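Local coordinates for probable transcriptional regulator, AsnC family (Thermus thermophilus, PDB 2DJW), which is of unknown function but, as a stand-alone RAM-domain protein of the Lrp/AsnC family, may take part in sequence-specific DNA binding, at the interface of chains A and B and the interface of chains A and C. Numbering follows the deposited sequence. Chains: chain A/B/C, probable transcriptional regulator, AsnC family.

Contact 1: the interface of chains A and B. Residues chain A 57-58, 61; chain B 12-13, 15-16, 33, 39.
The C-terminal half of helix 52-60 of chain A, with the loop residue A:Leu61 just beyond it, meets the short 3-10 turn 12-14 and the first turn of helix 15-23 of chain B, in an interface that is not an exact two-fold and may or may not persist in solution. A:Leu61 has more of its own surface buried by chain B than any other residue of the patch has by its partner chain. Its CB lies 3.9 Å from the backbone carbonyl O of B:Gly12. One turn back, A:Thr57 turns its methyl toward chain B: CG2, anti to the backbone N, sits 3.8 Å from B:Val15 CB and equally near CG1, the two side chains crossing at about a right angle. Beside this apolar contact, two glutamines meet amide to amide. B:Gln16 reaches over fully extended, with CG anti to the backbone N (chi1 180°), whereas A:Gln58 folds at chi2 (-62°), and the two chains cross almost squarely. B:Gln16 NE2 is 3.1 Å from A:Gln58 OE1, yet neither N-H of that amide is directed at the oxygen, so this is a polar contact and not a hydrogen bond. An alanine in place of A:Gln58 would remove this amide and would probably cost the tip of B:Gln16 its packing partner, loosening the packing beside the A:Thr57 methyl. The amide planes stand 83° apart, and B:Gln16 NE2 also lies 3.4 Å from A:Gln58 NE2.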
ATOM      1  N   THR A  57      14.649  20.654  -0.865  1.00 47.26           N
ATOM      2  CA  THR A  57      14.353  21.009  -2.259  1.00 47.72           C
ATOM      3  C   THR A  57      15.582  21.491  -3.049  1.00 47.71           C
ATOM      4  O   THR A  57      15.756  21.122  -4.193  1.00 47.42           O
ATOM      5  CB  THR A  57      13.223  22.048  -2.365  1.00 47.81           C
ATOM      6  OG1 THR A  57      12.135  21.660  -1.522  1.00 49.89           O
ATOM      7  CG2 THR A  57      12.714  22.183  -3.814  1.00 47.17           C
ATOM      8  N   GLN A  58      16.419  22.319  -2.436  1.00 48.44           N
ATOM      9  CA  GLN A  58      17.589  22.853  -3.130  1.00 49.08           C
ATOM     10  C   GLN A  58      18.803  21.995  -2.843  1.00 49.04           C
ATOM     11  O   GLN A  58      19.784  22.039  -3.580  1.00 49.70           O
ATOM     12  CB  GLN A  58      17.892  24.313  -2.734  1.00 48.98           C
ATOM     13  CG  GLN A  58      16.693  25.272  -2.575  1.00 49.66           C
ATOM     14  CD  GLN A  58      15.859  25.497  -3.842  1.00 51.98           C
ATOM     15  OE1 GLN A  58      14.721  25.970  -3.759  1.00 52.25           O
ATOM     16  NE2 GLN A  58      16.418  25.167  -5.013  1.00 53.29           N
ATOM     17  N   LEU A  61      17.229  17.240  -3.092  1.00 47.90           N
ATOM     18  CA  LEU A  61      16.477  16.894  -4.310  1.00 49.17           C
ATOM     19  C   LEU A  61      17.112  17.470  -5.581  1.00 50.04           C
ATOM     20  O   LEU A  61      16.714  17.114  -6.704  1.00 49.72           O
ATOM     21  CB  LEU A  61      14.997  17.286  -4.203  1.00 48.81           C
ATOM     22  CG  LEU A  61      14.090  16.625  -3.157  1.00 48.96           C
ATOM     23  CD1 LEU A  61      12.764  17.383  -3.084  1.00 47.19           C
ATOM     24  CD2 LEU A  61      13.849  15.138  -3.423  1.00 48.27           C
TER
ATOM     25  N   GLY B  12      11.686  15.338  -8.450  1.00 46.40           N
ATOM     26  CA  GLY B  12      12.448  16.041  -7.426  1.00 46.78           C
ATOM     27  C   GLY B  12      12.942  17.404  -7.856  1.00 47.28           C
ATOM     28  O   GLY B  12      12.706  18.408  -7.179  1.00 47.56           O
ATOM     29  N   ASN B  13      13.635  17.447  -8.988  1.00 47.55           N
ATOM     30  CA  ASN B  13      14.248  18.691  -9.447  1.00 47.56           C
ATOM     31  C   ASN B  13      13.268  19.645 -10.135  1.00 47.75           C
ATOM     32  O   ASN B  13      13.692  20.703 -10.607  1.00 48.15           O
ATOM     33  CB  ASN B  13      15.478  18.421 -10.328  1.00 47.61           C
ATOM     34  CG  ASN B  13      15.142  17.648 -11.607  1.00 47.46           C
ATOM     35  OD1 ASN B  13      13.994  17.279 -11.860  1.00 47.15           O
ATOM     36  ND2 ASN B  13      16.161  17.403 -12.417  1.00 47.14           N
ATOM     37  N   VAL B  15      10.282  20.652  -8.389  1.00 46.68           N
ATOM     38  CA  VAL B  15       9.425  21.189  -7.312  1.00 46.33           C
ATOM     39  C   VAL B  15       9.241  22.703  -7.371  1.00 46.50           C
ATOM     40  O   VAL B  15       8.114  23.193  -7.444  1.00 46.16           O
ATOM     41  CB  VAL B  15       9.906  20.772  -5.866  1.00 46.65           C
ATOM     42  CG1 VAL B  15       9.061  21.456  -4.784  1.00 45.46           C
ATOM     43  CG2 VAL B  15       9.842  19.280  -5.681  1.00 46.11           C
ATOM     44  N   GLN B  16      10.342  23.447  -7.334  1.00 46.74           N
ATOM     45  CA  GLN B  16      10.242  24.899  -7.344  1.00 47.77           C
ATOM     46  C   GLN B  16       9.541  25.461  -8.593  1.00 47.41           C
ATOM     47  O   GLN B  16       8.696  26.354  -8.481  1.00 47.82           O
ATOM     48  CB  GLN B  16      11.614  25.545  -7.154  1.00 47.90           C
ATOM     49  CG  GLN B  16      11.568  27.067  -7.167  1.00 49.50           C
ATOM     50  CD  GLN B  16      12.910  27.718  -6.883  1.00 49.69           C
ATOM     51  OE1 GLN B  16      13.027  28.946  -6.917  1.00 54.28           O
ATOM     52  NE2 GLN B  16      13.922  26.910  -6.596  1.00 51.73           N
ATOM     53  N   SER B  33       4.920  23.969  -0.977  1.00 35.74           N
ATOM     54  CA  SER B  33       5.746  22.814  -0.743  1.00 36.86           C
ATOM     55  C   SER B  33       5.465  22.269   0.664  1.00 36.80           C
ATOM     56  O   SER B  33       5.494  23.031   1.637  1.00 36.99           O
ATOM     57  CB  SER B  33       7.200  23.214  -0.849  1.00 36.51           C
ATOM     58  OG  SER B  33       7.845  22.246  -1.637  1.00 40.85           O
ATOM     59  N   ASP B  39       4.461  16.307  -2.660  1.00 40.18           N
ATOM     60  CA  ASP B  39       5.467  17.358  -2.511  1.00 38.70           C
ATOM     61  C   ASP B  39       4.879  18.751  -2.520  1.00 36.91           C
ATOM     62  O   ASP B  39       5.450  19.672  -1.936  1.00 37.08           O
ATOM     63  CB  ASP B  39       6.470  17.273  -3.664  1.00 40.15           C
ATOM     64  CG  ASP B  39       7.435  16.118  -3.525  1.00 41.85           C
ATOM     65  OD1 ASP B  39       8.439  16.273  -2.804  1.00 47.28           O
ATOM     66  OD2 ASP B  39       7.217  15.074  -4.171  1.00 43.99           O
TER

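Contact 2: the interface of chains A and C. Residues chain A 49, 52-53, 57-58; chain C 75-76, 78.
This contact is part of a two-fold symmetric interface between RAM domains, and it recurs with the chains exchanged; the start of helix 52-60 of chain A, with the 3-10 turn 49-51 before it, rests on the end of the long strand 66-77 of chain C. C:Phe75 is the apolar centre. Its CG takes the crowded position between backbone N and carbonyl carbon (chi1 61°), presenting the ring to the first turn of the helix. A:Leu52 covers a face: CB stands 4.0 Å from the C:Phe75 ring centroid as a CH-pi contact, and its methyl CD1 continues along the same group, 3.7 Å from C:Phe75 CD2. The hydroxyl OG1 of A:Thr57 meets the ring at its edge, in the ring plane, 3.7 Å from C:Phe75 CE1. A:Thr57 OG1 also makes a weak hydrogen bond, 3.2 Å, to A:Asp53 OD1 one turn earlier in the same helix. A:Asp53, with CG anti to the backbone N (chi1 -162°), faces C:Arg76, whose chain runs extended from CG to NE. A long salt bridge joins C:Arg76 NH1 to A:Asp53 OD2 at 3.4 Å, with the carboxylate and guanidinium planes 58° apart, so the groups meet askew rather than as a flat two-pronged pair. The methylene CD of C:Arg76 also packs 3.5 Å from A:Asp53 OD1. Within chain C, C:Tyr78 CE1 lies 3.3 Å above the guanidinium plane of C:Arg76, toward its rim, and is likely to limit its swing. Being in the first turn of the helix, A:Asp53 may have its negative charge favoured by the helix N-terminus in addition to C:Arg76. The site thus joins a helix start on one domain to a strand end on the other.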
ATOM      1  N   VAL A  49      11.215  26.525   9.947  1.00 47.07           N
ATOM      2  CA  VAL A  49      10.635  25.545   9.038  1.00 47.34           C
ATOM      3  C   VAL A  49      11.140  25.792   7.633  1.00 47.26           C
ATOM      4  O   VAL A  49      11.513  24.854   6.949  1.00 46.95           O
ATOM      5  CB  VAL A  49       9.085  25.591   8.969  1.00 47.00           C
ATOM      6  CG1 VAL A  49       8.539  24.184   8.808  1.00 47.04           C
ATOM      7  CG2 VAL A  49       8.519  26.212  10.190  1.00 47.62           C
ATOM      8  N   LEU A  52      13.890  24.153   5.582  1.00 47.18           N
ATOM      9  CA  LEU A  52      13.693  22.856   4.937  1.00 46.85           C
ATOM     10  C   LEU A  52      13.836  22.927   3.412  1.00 46.99           C
ATOM     11  O   LEU A  52      14.259  21.962   2.788  1.00 46.45           O
ATOM     12  CB  LEU A  52      12.314  22.291   5.284  1.00 46.52           C
ATOM     13  CG  LEU A  52      12.128  21.131   6.262  1.00 46.49           C
ATOM     14  CD1 LEU A  52      10.665  20.711   6.277  1.00 46.18           C
ATOM     15  CD2 LEU A  52      13.025  19.937   5.946  1.00 42.99           C
ATOM     16  N   ASP A  53      13.445  24.053   2.817  1.00 47.43           N
ATOM     17  CA  ASP A  53      13.630  24.267   1.384  1.00 48.38           C
ATOM     18  C   ASP A  53      15.117  24.176   0.996  1.00 48.82           C
ATOM     19  O   ASP A  53      15.472  23.522   0.007  1.00 48.82           O
ATOM     20  CB  ASP A  53      13.054  25.617   0.951  1.00 48.65           C
ATOM     21  CG  ASP A  53      12.817  25.699  -0.562  1.00 49.34           C
ATOM     22  OD1 ASP A  53      12.084  24.847  -1.119  1.00 49.99           O
ATOM     23  OD2 ASP A  53      13.353  26.624  -1.194  1.00 50.67           O
ATOM     24  N   THR A  57      14.649  20.654  -0.865  1.00 47.26           N
ATOM     25  CA  THR A  57      14.353  21.009  -2.259  1.00 47.72           C
ATOM     26  C   THR A  57      15.582  21.491  -3.049  1.00 47.71           C
ATOM     27  O   THR A  57      15.756  21.122  -4.193  1.00 47.42           O
ATOM     28  CB  THR A  57      13.223  22.048  -2.365  1.00 47.81           C
ATOM     29  OG1 THR A  57      12.135  21.660  -1.522  1.00 49.89           O
ATOM     30  CG2 THR A  57      12.714  22.183  -3.814  1.00 47.17           C
ATOM     31  N   GLN A  58      16.419  22.319  -2.436  1.00 48.44           N
ATOM     32  CA  GLN A  58      17.589  22.853  -3.130  1.00 49.08           C
ATOM     33  C   GLN A  58      18.803  21.995  -2.843  1.00 49.04           C
ATOM     34  O   GLN A  58      19.784  22.039  -3.580  1.00 49.70           O
ATOM     35  CB  GLN A  58      17.892  24.313  -2.734  1.00 48.98           C
ATOM     36  CG  GLN A  58      16.693  25.272  -2.575  1.00 49.66           C
ATOM     37  CD  GLN A  58      15.859  25.497  -3.842  1.00 51.98           C
ATOM     38  OE1 GLN A  58      14.721  25.970  -3.759  1.00 52.25           O
ATOM     39  NE2 GLN A  58      16.418  25.167  -5.013  1.00 53.29           N
TER
ATOM     40  N   PHE C  75       6.250  24.094   4.130  1.00 39.93           N
ATOM     41  CA  PHE C  75       7.517  24.739   4.521  1.00 40.60           C
ATOM     42  C   PHE C  75       7.985  25.776   3.508  1.00 41.71           C
ATOM     43  O   PHE C  75       9.039  26.393   3.690  1.00 42.28           O
ATOM     44  CB  PHE C  75       8.627  23.714   4.823  1.00 40.09           C
ATOM     45  CG  PHE C  75       8.999  22.813   3.654  1.00 39.26           C
ATOM     46  CD1 PHE C  75       9.972  23.197   2.735  1.00 39.03           C
ATOM     47  CD2 PHE C  75       8.416  21.573   3.509  1.00 36.67           C
ATOM     48  CE1 PHE C  75      10.329  22.366   1.681  1.00 37.80           C
ATOM     49  CE2 PHE C  75       8.769  20.742   2.470  1.00 37.27           C
ATOM     50  CZ  PHE C  75       9.721  21.136   1.548  1.00 37.64           C
ATOM     51  N   ARG C  76       7.193  25.962   2.449  1.00 42.75           N
ATOM     52  CA  ARG C  76       7.430  26.993   1.451  1.00 43.40           C
ATOM     53  C   ARG C  76       6.185  27.348   0.656  1.00 43.65           C
ATOM     54  O   ARG C  76       5.564  26.491   0.030  1.00 43.83           O
ATOM     55  CB  ARG C  76       8.543  26.603   0.486  1.00 43.69           C
ATOM     56  CG  ARG C  76       9.141  27.813  -0.197  1.00 46.18           C
ATOM     57  CD  ARG C  76       9.720  27.438  -1.510  1.00 51.13           C
ATOM     58  NE  ARG C  76      10.152  28.610  -2.270  1.00 55.87           N
ATOM     59  CZ  ARG C  76      10.896  28.546  -3.372  1.00 56.68           C
ATOM     60  NH1 ARG C  76      11.304  27.361  -3.830  1.00 57.48           N
ATOM     61  NH2 ARG C  76      11.244  29.660  -4.003  1.00 55.92           N
ATOM     62  N   TYR C  78       4.355  29.501  -2.443  1.00 47.01           N
ATOM     63  CA  TYR C  78       4.616  30.100  -3.756  1.00 47.91           C
ATOM     64  C   TYR C  78       3.521  31.089  -4.054  1.00 49.08           C
ATOM     65  O   TYR C  78       2.496  30.715  -4.616  1.00 48.61           O
ATOM     66  CB  TYR C  78       4.704  29.051  -4.855  1.00 47.33           C
ATOM     67  CG  TYR C  78       5.800  28.048  -4.626  1.00 47.06           C
ATOM     68  CD1 TYR C  78       7.070  28.250  -5.153  1.00 45.19           C
ATOM     69  CD2 TYR C  78       5.571  26.892  -3.863  1.00 45.17           C
ATOM     70  CE1 TYR C  78       8.083  27.329  -4.938  1.00 45.80           C
ATOM     71  CE2 TYR C  78       6.583  25.973  -3.640  1.00 44.31           C
ATOM     72  CZ  TYR C  78       7.832  26.193  -4.183  1.00 45.76           C
ATOM     73  OH  TYR C  78       8.851  25.280  -3.973  1.00 48.25           O
TER

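The C-alpha centres of contact 1 and contact 2 lie about 8 Å apart, and both draw on helix 52-60 of chain A, sharing A:Thr57 and A:Gln58. The helix start serves chain C in contact 2, its later part serves chain B in contact 1, and A:Thr57 splits its branches between them, methyl to B and hydroxyl to C. Contact 2 belongs to a two-fold interface, contact 1 to one that is not an exact two-fold. Chain A thus touches two neighbours at a three-chain junction, which, repeated through the ten-copy deposited assembly, could couple the two interfaces, although the structure alone does not prove that oligomer in solution.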